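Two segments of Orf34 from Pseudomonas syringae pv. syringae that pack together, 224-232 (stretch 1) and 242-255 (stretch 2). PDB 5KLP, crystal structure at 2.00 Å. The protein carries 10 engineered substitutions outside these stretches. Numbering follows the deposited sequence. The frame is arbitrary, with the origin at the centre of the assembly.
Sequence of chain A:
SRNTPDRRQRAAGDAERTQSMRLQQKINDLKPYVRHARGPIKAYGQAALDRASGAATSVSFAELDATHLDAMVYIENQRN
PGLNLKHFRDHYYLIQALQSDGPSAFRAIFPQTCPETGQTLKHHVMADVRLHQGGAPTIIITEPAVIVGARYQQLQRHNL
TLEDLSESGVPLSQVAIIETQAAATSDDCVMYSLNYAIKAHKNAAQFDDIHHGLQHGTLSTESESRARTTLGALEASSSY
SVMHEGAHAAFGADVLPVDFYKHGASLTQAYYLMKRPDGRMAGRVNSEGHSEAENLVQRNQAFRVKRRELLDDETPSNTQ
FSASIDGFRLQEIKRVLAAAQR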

# COMPACT_ATOMS: atom_id res chain seq x y z
N GLU A 224 -7.82 18.30 10.55
CA GLU A 224 -7.58 18.99 9.26
C GLU A 224 -7.37 18.02 8.09
O GLU A 224 -7.73 18.33 6.95
CB GLU A 224 -6.38 19.94 9.36
CG GLU A 224 -5.11 19.29 9.86
CD GLU A 224 -4.69 19.82 11.21
OE1 GLU A 224 -5.44 20.64 11.79
OE2 GLU A 224 -3.62 19.41 11.70
N SER A 225 -6.78 16.87 8.37
CA SER A 225 -6.33 15.97 7.31
C SER A 225 -7.48 15.24 6.62
O SER A 225 -7.44 15.02 5.41
CB SER A 225 -5.33 14.95 7.86
OG SER A 225 -4.75 14.18 6.82
N ARG A 226 -8.50 14.87 7.39
CA ARG A 226 -9.63 14.12 6.85
C ARG A 226 -10.32 14.89 5.73
O ARG A 226 -10.74 14.32 4.73
CB ARG A 226 -10.62 13.78 7.97
CG ARG A 226 -11.82 12.96 7.54
CD ARG A 226 -12.52 12.42 8.77
NE ARG A 226 -13.72 11.66 8.44
CZ ARG A 226 -14.08 10.53 9.03
NH1 ARG A 226 -13.33 10.03 10.02
NH2 ARG A 226 -15.19 9.91 8.65
N ALA A 227 -10.42 16.21 5.90
CA ALA A 227 -11.06 17.08 4.91
C ALA A 227 -10.29 17.12 3.59
O ALA A 227 -10.84 17.51 2.56
CB ALA A 227 -11.22 18.51 5.49
N ARG A 228 -9.02 16.74 3.61
CA ARG A 228 -8.17 16.76 2.42
C ARG A 228 -8.31 15.47 1.58
O ARG A 228 -7.75 15.37 0.49
CB ARG A 228 -6.70 16.96 2.82
CG ARG A 228 -6.40 18.31 3.44
CD ARG A 228 -5.04 18.31 4.14
NE ARG A 228 -4.84 19.53 4.92
CZ ARG A 228 -4.16 19.60 6.07
NH1 ARG A 228 -3.59 18.52 6.58
NH2 ARG A 228 -4.04 20.77 6.69
N THR A 229 -9.04 14.50 2.11
CA THR A 229 -9.22 13.21 1.43
C THR A 229 -10.50 13.24 0.62
O THR A 229 -11.36 14.11 0.82
CB THR A 229 -9.29 12.04 2.43
OG1 THR A 229 -10.46 12.17 3.23
CG2 THR A 229 -8.05 12.01 3.34
N THR A 230 -10.64 12.28 -0.29
CA THR A 230 -11.86 12.16 -1.07
C THR A 230 -13.06 11.92 -0.16
O THR A 230 -14.16 12.37 -0.45
CB THR A 230 -11.77 11.01 -2.09
OG1 THR A 230 -11.59 9.77 -1.40
CG2 THR A 230 -10.59 11.25 -3.05
N LEU A 231 -12.83 11.23 0.95
CA LEU A 231 -13.88 11.02 1.95
C LEU A 231 -14.29 12.36 2.56
O LEU A 231 -15.49 12.67 2.69
CB LEU A 231 -13.40 10.05 3.04
CG LEU A 231 -14.39 9.91 4.20
CD1 LEU A 231 -15.69 9.27 3.73
CD2 LEU A 231 -13.79 9.12 5.35
N GLY A 232 -13.30 13.16 2.92
CA GLY A 232 -13.55 14.47 3.50
C GLY A 232 -14.32 15.38 2.58
O GLY A 232 -15.22 16.11 3.03
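Stretch 2, residues 242-255: VMHEGAHAAFGADV

Packing of residues 242-255 of Orf34 against residues 224-232, burying 551 Å² summed over both sides. The apolar centre is Leu-231, whose side chain (chi1 t, chi2 p) points toward stretch 2 from the start of a helix. Its CD1 lies 3.6 Å from Val-242 CG2, while its CD2 lies 3.6 Å from CE of the selenomethionine Met-243 and 3.7 Å from Ala-249 CB. Stretch 2 thus reaches Leu-231 twice, first before and then after the type II turn from His-244 to Ala-247, whose residues His-244 to Gly-246 make no direct contact with stretch 1.

In stretch 1, helical residues 224-225 lead through 226-228, with helical phi/psi but without the regular bonds, to the helix at 230-232. The CA traces run broadly in opposite directions: Val-242 and Met-243 meet Leu-231, Phe-251 and Asp-254 meet Ser-225. From the turn the chain enters a strand, 248-251, in which Ala-249 CB points toward stretch 1 and His-248 CB away. The backbones come closest in register where Arg-226 CA is 4.3 Å from Ala-250 CA. Next to this point Thr-229 CG2 lies 3.4 Å from Phe-251 N; Thr-229 OG1 accepts from Gly-232 N (3.0 Å), capping the helix, and donates to Arg-226 O (2.6 Å).

The polar edge has two parts. At one, the extended Arg-226 side chain donates from NH1 to Ala-247 O (2.8 Å), with Ala-249 CB over one face of its guanidinium. A water joins Arg-226 NH2 (3.0 Å) to His-244 O and Ala-247 O (both 2.9 Å). At the other, Ser-225 OG accepts from Phe-251 N and donates to Asp-254 OD2, both at 2.7 Å, linking the end of the strand to the weakly bonded helix about 252-255. Asp-254 OD2 also receives Arg-228 NH1 at 2.6 Å, a salt bridge made at the guanidinium edge.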

# COMPACT_ATOMS: atom_id res chain seq x y z
N VAL A 242 -21.13 9.34 5.64
CA VAL A 242 -21.06 8.41 4.52
C VAL A 242 -20.14 7.23 4.80
O VAL A 242 -20.12 6.25 4.05
CB VAL A 242 -20.61 9.12 3.22
CG1 VAL A 242 -21.61 10.20 2.83
CG2 VAL A 242 -19.24 9.70 3.39
N MSE A 243 -19.36 7.34 5.88
CA MSE A 243 -18.55 6.23 6.37
C MSE A 243 -19.00 5.89 7.79
O MSE A 243 -19.35 6.79 8.55
CB MSE A 243 -17.07 6.58 6.34
CG MSE A 243 -16.19 5.51 6.95
SE MSE A 243 -14.26 5.82 6.71
CE MSE A 243 -13.92 6.98 8.23
N HIS A 244 -18.99 4.61 8.14
CA HIS A 244 -19.54 4.19 9.43
C HIS A 244 -18.91 4.98 10.56
O HIS A 244 -17.71 5.27 10.54
CB HIS A 244 -19.35 2.69 9.64
CG HIS A 244 -20.26 1.86 8.79
ND1 HIS A 244 -21.64 1.95 8.87
CD2 HIS A 244 -20.00 0.98 7.80
CE1 HIS A 244 -22.18 1.13 7.99
NE2 HIS A 244 -21.21 0.53 7.32
N GLU A 245 -19.74 5.37 11.51
CA GLU A 245 -19.32 6.33 12.53
C GLU A 245 -18.20 5.76 13.39
O GLU A 245 -18.17 4.56 13.66
CB GLU A 245 -20.51 6.71 13.40
N GLY A 246 -17.28 6.62 13.80
CA GLY A 246 -16.17 6.21 14.63
C GLY A 246 -14.83 6.01 13.93
O GLY A 246 -13.78 6.33 14.49
N ALA A 247 -14.86 5.47 12.71
CA ALA A 247 -13.63 5.21 11.97
C ALA A 247 -12.93 6.51 11.62
O ALA A 247 -13.57 7.51 11.31
CB ALA A 247 -13.91 4.39 10.71
N HIS A 248 -11.60 6.51 11.70
CA HIS A 248 -10.82 7.69 11.37
C HIS A 248 -10.31 7.64 9.93
O HIS A 248 -10.20 6.57 9.32
CB HIS A 248 -9.64 7.84 12.33
CG HIS A 248 -10.02 7.75 13.77
ND1 HIS A 248 -10.48 8.84 14.48
CD2 HIS A 248 -10.02 6.71 14.62
CE1 HIS A 248 -10.75 8.46 15.72
NE2 HIS A 248 -10.47 7.17 15.83
N ALA A 249 -9.98 8.81 9.42
CA ALA A 249 -9.37 8.91 8.11
C ALA A 249 -8.46 10.13 8.03
O ALA A 249 -8.72 11.16 8.64
CB ALA A 249 -10.45 8.96 7.04
N ALA A 250 -7.40 10.01 7.24
CA ALA A 250 -6.49 11.12 7.02
C ALA A 250 -5.77 10.94 5.70
O ALA A 250 -5.76 9.85 5.12
CB ALA A 250 -5.49 11.25 8.16
N PHE A 251 -5.18 12.03 5.23
CA PHE A 251 -4.39 11.99 4.02
C PHE A 251 -2.99 11.52 4.34
O PHE A 251 -2.41 11.92 5.37
CB PHE A 251 -4.37 13.36 3.35
CG PHE A 251 -3.54 13.41 2.11
CD1 PHE A 251 -3.92 12.68 1.00
CD2 PHE A 251 -2.40 14.19 2.05
CE1 PHE A 251 -3.16 12.73 -0.15
CE2 PHE A 251 -1.64 14.24 0.90
CZ PHE A 251 -2.01 13.50 -0.20
N GLY A 252 -2.44 10.66 3.48
CA GLY A 252 -1.17 10.01 3.72
C GLY A 252 -0.01 10.93 4.11
O GLY A 252 0.68 10.66 5.09
N ALA A 253 0.19 12.01 3.36
CA ALA A 253 1.32 12.90 3.61
C ALA A 253 1.27 13.56 4.98
O ALA A 253 2.31 13.95 5.51
CB ALA A 253 1.40 13.97 2.53
N ASP A 254 0.08 13.67 5.56
CA ASP A 254 -0.07 14.30 6.87
C ASP A 254 0.40 13.42 8.02
O ASP A 254 0.83 13.94 9.05
CB ASP A 254 -1.52 14.72 7.11
CG ASP A 254 -1.92 15.93 6.28
OD1 ASP A 254 -1.04 16.78 6.02
OD2 ASP A 254 -3.09 16.04 5.88
N VAL A 255 0.32 12.10 7.86
CA VAL A 255 0.56 11.20 8.99
C VAL A 255 1.57 10.08 8.73
O VAL A 255 1.95 9.37 9.66
CB VAL A 255 -0.75 10.55 9.47
CG1 VAL A 255 -1.73 11.61 9.97
CG2 VAL A 255 -1.39 9.74 8.35
O HOH W 1 -16.30 7.76 10.43